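PDB 2PYX: tryptophan halogenase from Shewanella frigidimarina, which is probably a flavin-dependent halogenase, acting with FAD on tryptophan or a related compound. Local coordinates for residues A[88-97]-A[272-283]; A[246-254]-A[405-413]. All coordinates share one frame; numbering follows the deposited sequence. Where two conformers were deposited one is given.

Going along the chain from the N terminus, strand 87-95 is the first of the segments concerned, and it pairs with strand 274-279, so that contact 1 closes a loop of 174 intervening residues by parallel pairing within the mixed sheet. Inside that loop lies segment 246-254, which finds its partner only at 405-413, the last turns of helix 383-413; contact 2 thus opens before contact 1 has closed and closes after it. Crossing closures of this kind bring segments far apart in sequence together. The two touch where Trp97 and Trp283 of contact 1 pack on His411 and Tyr412, joining the sheet to the helix beside the predicted tryptophan-site residue Glu361.

Contact 1: residues A[88-97]-A[272-283]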
loop_
_atom_site.group_PDB
_atom_site.type_symbol
_atom_site.label_atom_id
_atom_site.label_comp_id
_atom_site.label_asym_id
_atom_site.label_seq_id
_atom_site.Cartn_x
_atom_site.Cartn_y
_atom_site.Cartn_z
ATOM N N PHE A 88 12.439 0.944 -7.654
ATOM C CA PHE A 88 11.297 1.784 -7.999
ATOM C C PHE A 88 10.137 0.942 -8.428
ATOM O O PHE A 88 10.295 0.059 -9.256
ATOM C CB PHE A 88 11.672 2.752 -9.129
ATOM C CG PHE A 88 12.888 3.559 -8.817
ATOM C CD1 PHE A 88 12.830 4.605 -7.914
ATOM C CD2 PHE A 88 14.099 3.235 -9.382
ATOM C CE1 PHE A 88 13.982 5.319 -7.613
ATOM C CE2 PHE A 88 15.245 3.938 -9.066
ATOM C CZ PHE A 88 15.181 4.969 -8.189
ATOM N N LYS A 89 8.955 1.273 -7.907
ATOM C CA LYS A 89 7.710 0.585 -8.267
ATOM C C LYS A 89 6.791 1.584 -8.973
ATOM O O LYS A 89 6.484 2.627 -8.418
ATOM C CB LYS A 89 7.028 0.074 -7.000
ATOM C CG LYS A 89 5.642 -0.495 -7.210
ATOM C CD LYS A 89 4.972 -0.846 -5.898
ATOM C CE LYS A 89 3.531 -1.212 -6.121
ATOM N NZ LYS A 89 2.840 -1.290 -4.799
ATOM N N GLN A 90 6.329 1.255 -10.170
ATOM C CA GLN A 90 5.472 2.121 -10.981
ATOM C C GLN A 90 4.023 1.678 -11.108
ATOM O O GLN A 90 3.246 2.272 -11.863
ATOM C CB GLN A 90 6.101 2.314 -12.369
ATOM C CG GLN A 90 7.364 3.134 -12.280
ATOM C CD GLN A 90 7.935 3.409 -13.641
ATOM O OE1 GLN A 90 7.382 4.196 -14.418
ATOM N NE2 GLN A 90 9.031 2.729 -13.954
ATOM N N GLY A 91 3.671 0.636 -10.346
ATOM C CA GLY A 91 2.305 0.107 -10.293
ATOM C C GLY A 91 2.318 -1.394 -10.112
ATOM O O GLY A 91 3.292 -1.957 -9.608
ATOM N N SER A 92 1.189 -2.013 -10.448
ATOM C CA SER A 92 0.987 -3.459 -10.381
ATOM C C SER A 92 0.561 -3.969 -11.742
ATOM O O SER A 92 -0.344 -3.416 -12.367
ATOM C CB SER A 92 -0.108 -3.830 -9.387
ATOM O OG SER A 92 0.240 -3.499 -8.051
ATOM N N ARG A 93 1.251 -5.019 -12.194
ATOM C CA ARG A 93 0.869 -5.693 -13.418
ATOM C C ARG A 93 0.207 -7.008 -13.072
ATOM O O ARG A 93 0.769 -7.830 -12.341
ATOM C CB ARG A 93 2.044 -5.958 -14.336
ATOM C CG ARG A 93 1.606 -6.460 -15.719
ATOM C CD ARG A 93 2.774 -6.653 -16.638
ATOM N NE ARG A 93 3.557 -5.434 -16.795
ATOM C CZ ARG A 93 3.196 -4.395 -17.546
ATOM N NH1 ARG A 93 2.059 -4.422 -18.209
ATOM N NH2 ARG A 93 3.976 -3.325 -17.626
ATOM N N PHE A 94 -0.994 -7.168 -13.603
ATOM C CA PHE A 94 -1.882 -8.303 -13.313
ATOM C C PHE A 94 -1.853 -9.259 -14.515
ATOM O O PHE A 94 -2.234 -8.866 -15.620
ATOM C CB PHE A 94 -3.280 -7.787 -13.017
ATOM C CG PHE A 94 -3.323 -7.004 -11.750
ATOM C CD1 PHE A 94 -3.335 -7.648 -10.518
ATOM C CD2 PHE A 94 -3.272 -5.611 -11.756
ATOM C CE1 PHE A 94 -3.313 -6.918 -9.338
ATOM C CE2 PHE A 94 -3.251 -4.887 -10.561
ATOM C CZ PHE A 94 -3.300 -5.547 -9.363
ATOM N N ILE A 95 -1.420 -10.494 -14.259
ATOM C CA ILE A 95 -1.183 -11.488 -15.286
ATOM C C ILE A 95 -2.161 -12.628 -15.036
ATOM O O ILE A 95 -2.228 -13.132 -13.923
ATOM C CB ILE A 95 0.281 -11.941 -15.227
ATOM C CG1 ILE A 95 1.196 -10.705 -15.372
ATOM C CG2 ILE A 95 0.560 -12.975 -16.292
ATOM C CD1 ILE A 95 2.621 -10.970 -15.021
ATOM N N ASN A 96 -2.850 -13.071 -16.085
ATOM C CA ASN A 96 -3.744 -14.213 -16.062
ATOM C C ASN A 96 -4.949 -14.080 -15.131
ATOM O O ASN A 96 -5.535 -15.062 -14.733
ATOM C CB ASN A 96 -2.979 -15.512 -15.769
ATOM C CG ASN A 96 -1.996 -15.873 -16.861
ATOM O OD1 ASN A 96 -2.046 -15.319 -17.948
ATOM N ND2 ASN A 96 -1.061 -16.740 -16.529
ATOM N N TRP A 97 -5.348 -12.850 -14.842
ATOM C CA TRP A 97 -6.501 -12.640 -13.976
ATOM C C TRP A 97 -7.813 -12.726 -14.730
ATOM O O TRP A 97 -8.859 -12.979 -14.131
ATOM C CB TRP A 97 -6.424 -11.249 -13.300
ATOM C CG TRP A 97 -5.581 -11.221 -12.118
ATOM C CD1 TRP A 97 -4.224 -11.264 -12.029
ATOM C CD2 TRP A 97 -6.069 -11.107 -10.779
ATOM N NE1 TRP A 97 -3.828 -11.226 -10.701
ATOM C CE2 TRP A 97 -4.956 -11.112 -9.916
ATOM C CE3 TRP A 97 -7.366 -11.004 -10.231
ATOM C CZ2 TRP A 97 -5.094 -11.023 -8.536
ATOM C CZ3 TRP A 97 -7.489 -10.902 -8.853
ATOM C CH2 TRP A 97 -6.369 -10.929 -8.031
ATOM N N SER A 272 9.776 -3.237 -13.303
ATOM C CA SER A 272 9.386 -1.887 -12.924
ATOM C C SER A 272 8.163 -1.851 -12.012
ATOM O O SER A 272 7.927 -0.830 -11.373
ATOM C CB SER A 272 9.084 -1.052 -14.148
ATOM O OG SER A 272 10.227 -0.952 -15.007
ATOM N N CYS A 273 7.409 -2.944 -11.987
ATOM C CA CYS A 273 6.147 -3.023 -11.222
ATOM C C CYS A 273 6.115 -4.280 -10.368
ATOM O O CYS A 273 6.821 -5.239 -10.631
ATOM C CB CYS A 273 4.975 -3.077 -12.182
ATOM S SG CYS A 273 4.827 -1.639 -13.225
ATOM N N THR A 274 5.254 -4.279 -9.358
ATOM C CA THR A 274 4.873 -5.538 -8.711
ATOM C C THR A 274 4.103 -6.392 -9.723
ATOM O O THR A 274 3.250 -5.875 -10.448
ATOM C CB THR A 274 3.983 -5.271 -7.504
ATOM O OG1 THR A 274 4.691 -4.472 -6.553
ATOM C CG2 THR A 274 3.538 -6.569 -6.870
ATOM N N HIS A 275 4.375 -7.707 -9.762
ATOM C CA HIS A 275 3.592 -8.620 -10.577
ATOM C C HIS A 275 2.666 -9.410 -9.667
ATOM O O HIS A 275 3.029 -9.791 -8.543
ATOM C CB HIS A 275 4.490 -9.554 -11.362
ATOM C CG HIS A 275 5.258 -8.852 -12.431
ATOM N ND1 HIS A 275 5.903 -9.533 -13.440
ATOM C CD2 HIS A 275 5.445 -7.533 -12.684
ATOM C CE1 HIS A 275 6.487 -8.661 -14.247
ATOM N NE2 HIS A 275 6.233 -7.441 -13.809
ATOM N N SER A 276 1.455 -9.611 -10.172
ATOM C CA SER A 276 0.428 -10.381 -9.493
ATOM C C SER A 276 -0.112 -11.327 -10.538
ATOM O O SER A 276 -0.773 -10.904 -11.473
ATOM C CB SER A 276 -0.686 -9.433 -9.034
ATOM O OG SER A 276 -1.836 -10.153 -8.654
ATOM N N THR A 277 0.158 -12.627 -10.376
ATOM C CA THR A 277 -0.212 -13.617 -11.371
ATOM C C THR A 277 -1.253 -14.530 -10.737
ATOM O O THR A 277 -0.975 -15.267 -9.784
ATOM C CB THR A 277 1.027 -14.441 -11.856
ATOM O OG1 THR A 277 2.040 -13.545 -12.322
ATOM C CG2 THR A 277 0.622 -15.369 -12.958
ATOM N N ALA A 278 -2.443 -14.510 -11.296
ATOM C CA ALA A 278 -3.561 -15.286 -10.789
ATOM C C ALA A 278 -3.297 -16.777 -10.939
ATOM O O ALA A 278 -2.694 -17.198 -11.931
ATOM C CB ALA A 278 -4.869 -14.926 -11.483
ATOM N N GLN A 279 -3.766 -17.522 -9.939
ATOM C CA GLN A 279 -3.618 -18.974 -9.834
ATOM C C GLN A 279 -5.007 -19.580 -9.620
ATOM O O GLN A 279 -6.000 -18.818 -9.507
ATOM C CB GLN A 279 -2.668 -19.317 -8.687
ATOM C CG GLN A 279 -1.320 -18.642 -8.736
ATOM C CD GLN A 279 -0.497 -19.063 -9.940
ATOM O OE1 GLN A 279 -0.472 -20.263 -10.299
ATOM N NE2 GLN A 279 0.177 -18.090 -10.589
ATOM N N PRO A 280 -5.128 -20.927 -9.584
ATOM C CA PRO A 280 -6.460 -21.512 -9.404
ATOM C C PRO A 280 -7.211 -21.086 -8.140
ATOM O O PRO A 280 -8.449 -21.058 -8.189
ATOM C CB PRO A 280 -6.179 -23.021 -9.436
ATOM C CG PRO A 280 -4.967 -23.128 -10.327
ATOM C CD PRO A 280 -4.113 -21.959 -9.925
ATOM N N ASN A 281 -6.477 -20.800 -7.067
ATOM C CA ASN A 281 -7.081 -20.541 -5.774
ATOM C C ASN A 281 -6.548 -19.302 -5.077
ATOM O O ASN A 281 -6.591 -19.228 -3.844
ATOM C CB ASN A 281 -6.963 -21.786 -4.881
ATOM C CG ASN A 281 -7.775 -22.917 -5.420
ATOM O OD1 ASN A 281 -8.986 -22.843 -5.440
ATOM N ND2 ASN A 281 -7.114 -23.979 -5.874
ATOM N N GLY A 282 -6.060 -18.352 -5.865
ATOM C CA GLY A 282 -5.514 -17.125 -5.326
ATOM C C GLY A 282 -4.617 -16.464 -6.359
ATOM O O GLY A 282 -4.897 -16.514 -7.548
ATOM N N TRP A 283 -3.548 -15.847 -5.907
ATOM C CA TRP A 283 -2.631 -15.155 -6.806
ATOM C C TRP A 283 -1.268 -15.105 -6.166
ATOM O O TRP A 283 -1.124 -15.147 -4.930
ATOM C CB TRP A 283 -3.157 -13.750 -7.145
ATOM C CG TRP A 283 -3.311 -12.848 -5.962
ATOM C CD1 TRP A 283 -4.385 -12.768 -5.080
ATOM C CD2 TRP A 283 -2.364 -11.870 -5.514
ATOM N NE1 TRP A 283 -4.119 -11.818 -4.122
ATOM C CE2 TRP A 283 -2.904 -11.241 -4.371
ATOM C CE3 TRP A 283 -1.110 -11.453 -5.961
ATOM C CZ2 TRP A 283 -2.216 -10.242 -3.664
ATOM C CZ3 TRP A 283 -0.455 -10.409 -5.309
ATOM C CH2 TRP A 283 -1.015 -9.816 -4.161
HETATM O O HOH W 1 3.546 -3.894 -4.123
HETATM O O HOH W 2 -1.138 -18.402 -13.952
#
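Parallel strand pairing in the mixed sheet joins 91-95 to 274-279, with Ser92, Arg93, Phe94 and Ile95 beside Thr274, His275, Ser276 and Thr277. Backbone bonds run in both directions: Arg93 N gives to Thr274 O at 2.8 Å, and Ser276 N to Arg93 O at 2.9 Å. Ahead of them, Gln90 N reaches Ser272 O at 2.9 Å.

Past the strand, the Trp97 indole lies between Ala278 CB, over its five-membered ring at 3.8 Å from the centroid in a CH-pi contact, and Phe94 CD1, over the opposite face near the rim. Trp97 NE1 makes weak bonds to Ser276 OG (3.1 Å) and Ser276 O. With its OG anti to the backbone N (chi1 166°), Ser276 brings the hydroxyl to the indole edge. Trp97 CZ2 lies 3.6 Å from Trp283 CB, the two indoles meeting obliquely.

At the other end, the extended Lys89, predicted to be the active-site lysine, carries its CE to 3.5 Å from Thr274 OG1. A water links Lys89 NZ to that hydroxyl, which also bonds to His171 NE2. The backbone bonds set the strands; the chemistry is consistent with NZ being steered by Thr62 O directly and by Thr274 OG1 through the water.

Contact 2: residues A[246-254]-A[405-413]; sequences SQKSVLFND and IDFLKLHYV
The one-turn helix 248-251, with Gln247 at its N-cap position and Phe252 leaving it with positive phi, meets the last turns of helix 383-413 with Leu251 and Lys409 nearest in the backbone, their CA atoms 6.4 Å apart. Ile405 fits against three residues of the shorter segment: its CG2 touches Val250 CG1 at 3.6 Å, while its CD1 meets Gln247 CG at 3.8 Å and Leu251 CD1 at 4.1 Å. The other methyl of that leucine, CD2, reaches Leu408 CB.

Lys409 runs its aliphatic chain past Val250 CG1. CG is anti to the backbone N (chi1 -180°), and a bend at chi2 of 60° then carries NZ to Val250 O, a 2.8 Å bond lying in the carbonyl plane. Ser431 OG and His426 ND1 also bond to NZ, so the buried ammonium is gripped by three partners, which probably eases the cost of its charge.

Farther along, Asn253 ND2 approaches Tyr412 OH at 3.0 Å in a weak bond, with amide and ring planes 50° apart. Both groups have further partners: Glu358 bonds to each of them, and Tyr422 OH to Asn253 OD1.

This is a one-turn helix and its flanking residues packed on the C-terminal turns of a long helix: an apolar patch round Ile405 and Leu251, followed along the helix by the lysine-carbonyl bond and a weak amide-phenol bond, beside the putative tryptophan site, where His411 NE2 bonds to Glu361.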
loop_
_atom_site.group_PDB
_atom_site.type_symbol
_atom_site.label_atom_id
_atom_site.label_comp_id
_atom_site.label_asym_id
_atom_site.label_seq_id
_atom_site.Cartn_x
_atom_site.Cartn_y
_atom_site.Cartn_z
ATOM N N SER A 246 -14.470 -9.053 10.081
ATOM C CA SER A 246 -13.902 -9.961 9.117
ATOM C C SER A 246 -14.407 -9.683 7.723
ATOM O O SER A 246 -15.626 -9.508 7.521
ATOM C CB SER A 246 -14.305 -11.402 9.449
ATOM O OG SER A 246 -13.800 -12.299 8.468
ATOM N N GLN A 247 -13.481 -9.722 6.760
ATOM C CA GLN A 247 -13.811 -9.542 5.374
ATOM C C GLN A 247 -13.534 -10.791 4.541
ATOM O O GLN A 247 -13.498 -10.770 3.309
ATOM C CB GLN A 247 -13.078 -8.341 4.803
ATOM C CG GLN A 247 -13.396 -7.030 5.576
ATOM C CD GLN A 247 -14.828 -6.628 5.533
ATOM O OE1 GLN A 247 -15.453 -6.682 4.479
ATOM N NE2 GLN A 247 -15.385 -6.214 6.693
ATOM N N LYS A 248 -13.374 -11.912 5.235
ATOM C CA LYS A 248 -13.058 -13.153 4.520
ATOM C C LYS A 248 -14.213 -13.598 3.630
ATOM O O LYS A 248 -13.966 -14.274 2.629
ATOM C CB LYS A 248 -12.664 -14.288 5.487
ATOM C CG LYS A 248 -11.817 -15.347 4.827
ATOM C CD LYS A 248 -11.715 -16.592 5.612
ATOM C CE LYS A 248 -11.005 -16.446 6.919
ATOM N NZ LYS A 248 -10.707 -17.809 7.571
ATOM N N SER A 249 -15.451 -13.244 3.974
ATOM C CA SER A 249 -16.599 -13.660 3.153
ATOM C C SER A 249 -16.661 -12.912 1.808
ATOM O O SER A 249 -17.405 -13.283 0.892
ATOM C CB SER A 249 -17.921 -13.528 3.916
ATOM O OG SER A 249 -18.269 -12.193 4.054
ATOM N N VAL A 250 -15.852 -11.853 1.707
ATOM C CA VAL A 250 -15.669 -11.108 0.478
ATOM C C VAL A 250 -14.432 -11.574 -0.296
ATOM O O VAL A 250 -14.501 -11.830 -1.483
ATOM C CB VAL A 250 -15.546 -9.580 0.772
ATOM C CG1 VAL A 250 -15.288 -8.758 -0.500
ATOM C CG2 VAL A 250 -16.783 -9.077 1.448
ATOM N N LEU A 251 -13.277 -11.632 0.365
ATOM C CA LEU A 251 -12.007 -11.885 -0.331
ATOM C C LEU A 251 -11.563 -13.344 -0.330
ATOM O O LEU A 251 -10.751 -13.701 -1.162
ATOM C CB LEU A 251 -10.900 -11.050 0.284
ATOM C CG LEU A 251 -11.096 -9.539 0.181
ATOM C CD1 LEU A 251 -9.968 -8.813 0.887
ATOM C CD2 LEU A 251 -11.232 -9.075 -1.244
ATOM N N PHE A 252 -12.054 -14.137 0.621
ATOM C CA PHE A 252 -11.777 -15.586 0.754
ATOM C C PHE A 252 -10.379 -15.907 1.259
ATOM O O PHE A 252 -10.232 -16.826 2.069
ATOM C CB PHE A 252 -12.001 -16.375 -0.537
ATOM C CG PHE A 252 -13.329 -16.203 -1.199
ATOM C CD1 PHE A 252 -14.458 -15.745 -0.517
ATOM C CD2 PHE A 252 -13.464 -16.556 -2.532
ATOM C CE1 PHE A 252 -15.664 -15.611 -1.207
ATOM C CE2 PHE A 252 -14.642 -16.437 -3.173
ATOM C CZ PHE A 252 -15.740 -15.979 -2.529
ATOM N N ASN A 253 -9.377 -15.202 0.757
ATOM C CA ASN A 253 -7.978 -15.554 1.041
ATOM C C ASN A 253 -7.664 -15.385 2.495
ATOM O O ASN A 253 -7.844 -14.307 3.056
ATOM C CB ASN A 253 -7.050 -14.732 0.174
ATOM C CG ASN A 253 -7.377 -14.888 -1.254
ATOM O OD1 ASN A 253 -7.475 -16.038 -1.760
ATOM N ND2 ASN A 253 -7.487 -13.791 -1.949
ATOM N N ASP A 254 -7.058 -16.410 3.074
ATOM C CA ASP A 254 -6.698 -16.411 4.488
ATOM C C ASP A 254 -5.362 -17.127 4.725
ATOM O O ASP A 254 -5.050 -17.485 5.858
ATOM C CB ASP A 254 -7.811 -17.033 5.347
ATOM C CG ASP A 254 -8.137 -18.487 4.986
ATOM O OD1 ASP A 254 -7.482 -19.056 4.081
ATOM O OD2 ASP A 254 -9.062 -19.033 5.633
ATOM N N ILE A 405 -11.761 -2.700 0.404
ATOM C CA ILE A 405 -12.392 -3.991 0.212
ATOM C C ILE A 405 -13.058 -4.048 -1.175
ATOM O O ILE A 405 -12.938 -5.025 -1.942
ATOM C CB ILE A 405 -13.363 -4.348 1.332
ATOM C CG1 ILE A 405 -12.642 -4.439 2.681
ATOM C CG2 ILE A 405 -14.083 -5.683 1.008
ATOM C CD1 ILE A 405 -11.504 -5.419 2.694
ATOM N N ASP A 406 -13.748 -2.973 -1.524
ATOM C CA ASP A 406 -14.464 -2.952 -2.781
ATOM C C ASP A 406 -13.486 -2.954 -3.957
ATOM O O ASP A 406 -13.706 -3.630 -4.968
ATOM C CB ASP A 406 -15.348 -1.693 -2.891
ATOM C CG ASP A 406 -16.587 -1.769 -2.037
ATOM O OD1 ASP A 406 -16.846 -2.799 -1.363
ATOM O OD2 ASP A 406 -17.342 -0.737 -2.059
ATOM N N PHE A 407 -12.417 -2.174 -3.843
ATOM C CA PHE A 407 -11.441 -2.079 -4.930
ATOM C C PHE A 407 -10.749 -3.430 -5.139
ATOM O O PHE A 407 -10.587 -3.892 -6.273
ATOM C CB PHE A 407 -10.418 -0.956 -4.691
ATOM C CG PHE A 407 -9.446 -0.777 -5.833
ATOM C CD1 PHE A 407 -9.893 -0.668 -7.135
ATOM C CD2 PHE A 407 -8.082 -0.746 -5.600
ATOM C CE1 PHE A 407 -8.986 -0.493 -8.196
ATOM C CE2 PHE A 407 -7.182 -0.558 -6.642
ATOM C CZ PHE A 407 -7.639 -0.438 -7.933
ATOM N N LEU A 408 -10.314 -4.056 -4.048
ATOM C CA LEU A 408 -9.697 -5.387 -4.167
ATOM C C LEU A 408 -10.672 -6.381 -4.746
ATOM O O LEU A 408 -10.357 -7.103 -5.675
ATOM C CB LEU A 408 -9.187 -5.861 -2.823
ATOM C CG LEU A 408 -7.773 -5.393 -2.473
ATOM C CD1 LEU A 408 -7.557 -3.885 -2.561
ATOM C CD2 LEU A 408 -7.356 -5.931 -1.104
ATOM N N LYS A 409 -11.896 -6.403 -4.220
ATOM C CA LYS A 409 -12.899 -7.361 -4.715
ATOM C C LYS A 409 -13.174 -7.179 -6.207
ATOM O O LYS A 409 -13.396 -8.164 -6.933
ATOM C CB LYS A 409 -14.184 -7.223 -3.918
ATOM C CG LYS A 409 -15.303 -8.187 -4.342
ATOM C CD LYS A 409 -14.870 -9.688 -4.182
ATOM C CE LYS A 409 -16.046 -10.603 -4.470
ATOM N NZ LYS A 409 -15.867 -12.016 -3.935
ATOM N N LEU A 410 -13.183 -5.929 -6.679
ATOM C CA LEU A 410 -13.363 -5.637 -8.110
ATOM C C LEU A 410 -12.433 -6.476 -8.986
ATOM O O LEU A 410 -12.804 -6.880 -10.068
ATOM C CB LEU A 410 -13.079 -4.137 -8.380
ATOM C CG LEU A 410 -13.276 -3.658 -9.836
ATOM C CD1 LEU A 410 -14.681 -3.795 -10.303
ATOM C CD2 LEU A 410 -12.834 -2.181 -9.995
ATOM N N HIS A 411 -11.181 -6.657 -8.541
ATOM C CA HIS A 411 -10.175 -7.378 -9.316
ATOM C C HIS A 411 -10.651 -8.795 -9.592
ATOM O O HIS A 411 -10.322 -9.362 -10.657
ATOM C CB HIS A 411 -8.832 -7.451 -8.603
ATOM C CG HIS A 411 -8.111 -6.139 -8.450
ATOM N ND1 HIS A 411 -8.634 -5.081 -7.724
ATOM C CD2 HIS A 411 -6.897 -5.731 -8.892
ATOM C CE1 HIS A 411 -7.746 -4.093 -7.713
ATOM N NE2 HIS A 411 -6.683 -4.462 -8.410
ATOM N N TYR A 412 -11.360 -9.386 -8.655
ATOM C CA TYR A 412 -11.863 -10.759 -8.800
ATOM C C TYR A 412 -13.172 -10.824 -9.547
ATOM O O TYR A 412 -13.417 -11.730 -10.341
ATOM C CB TYR A 412 -12.073 -11.404 -7.421
ATOM C CG TYR A 412 -10.825 -11.567 -6.611
ATOM C CD1 TYR A 412 -10.015 -12.677 -6.789
ATOM C CD2 TYR A 412 -10.414 -10.636 -5.654
ATOM C CE1 TYR A 412 -8.881 -12.826 -6.062
ATOM C CE2 TYR A 412 -9.272 -10.820 -4.902
ATOM C CZ TYR A 412 -8.498 -11.918 -5.119
ATOM O OH TYR A 412 -7.345 -12.101 -4.372
ATOM N N VAL A 413 -14.075 -9.915 -9.232
ATOM C CA VAL A 413 -15.483 -10.069 -9.677
ATOM C C VAL A 413 -15.652 -10.004 -11.175
ATOM O O VAL A 413 -16.574 -10.604 -11.731
ATOM C CB VAL A 413 -16.419 -8.986 -9.117
ATOM C CG1 VAL A 413 -17.868 -9.122 -9.741
ATOM C CG2 VAL A 413 -16.517 -9.080 -7.670
#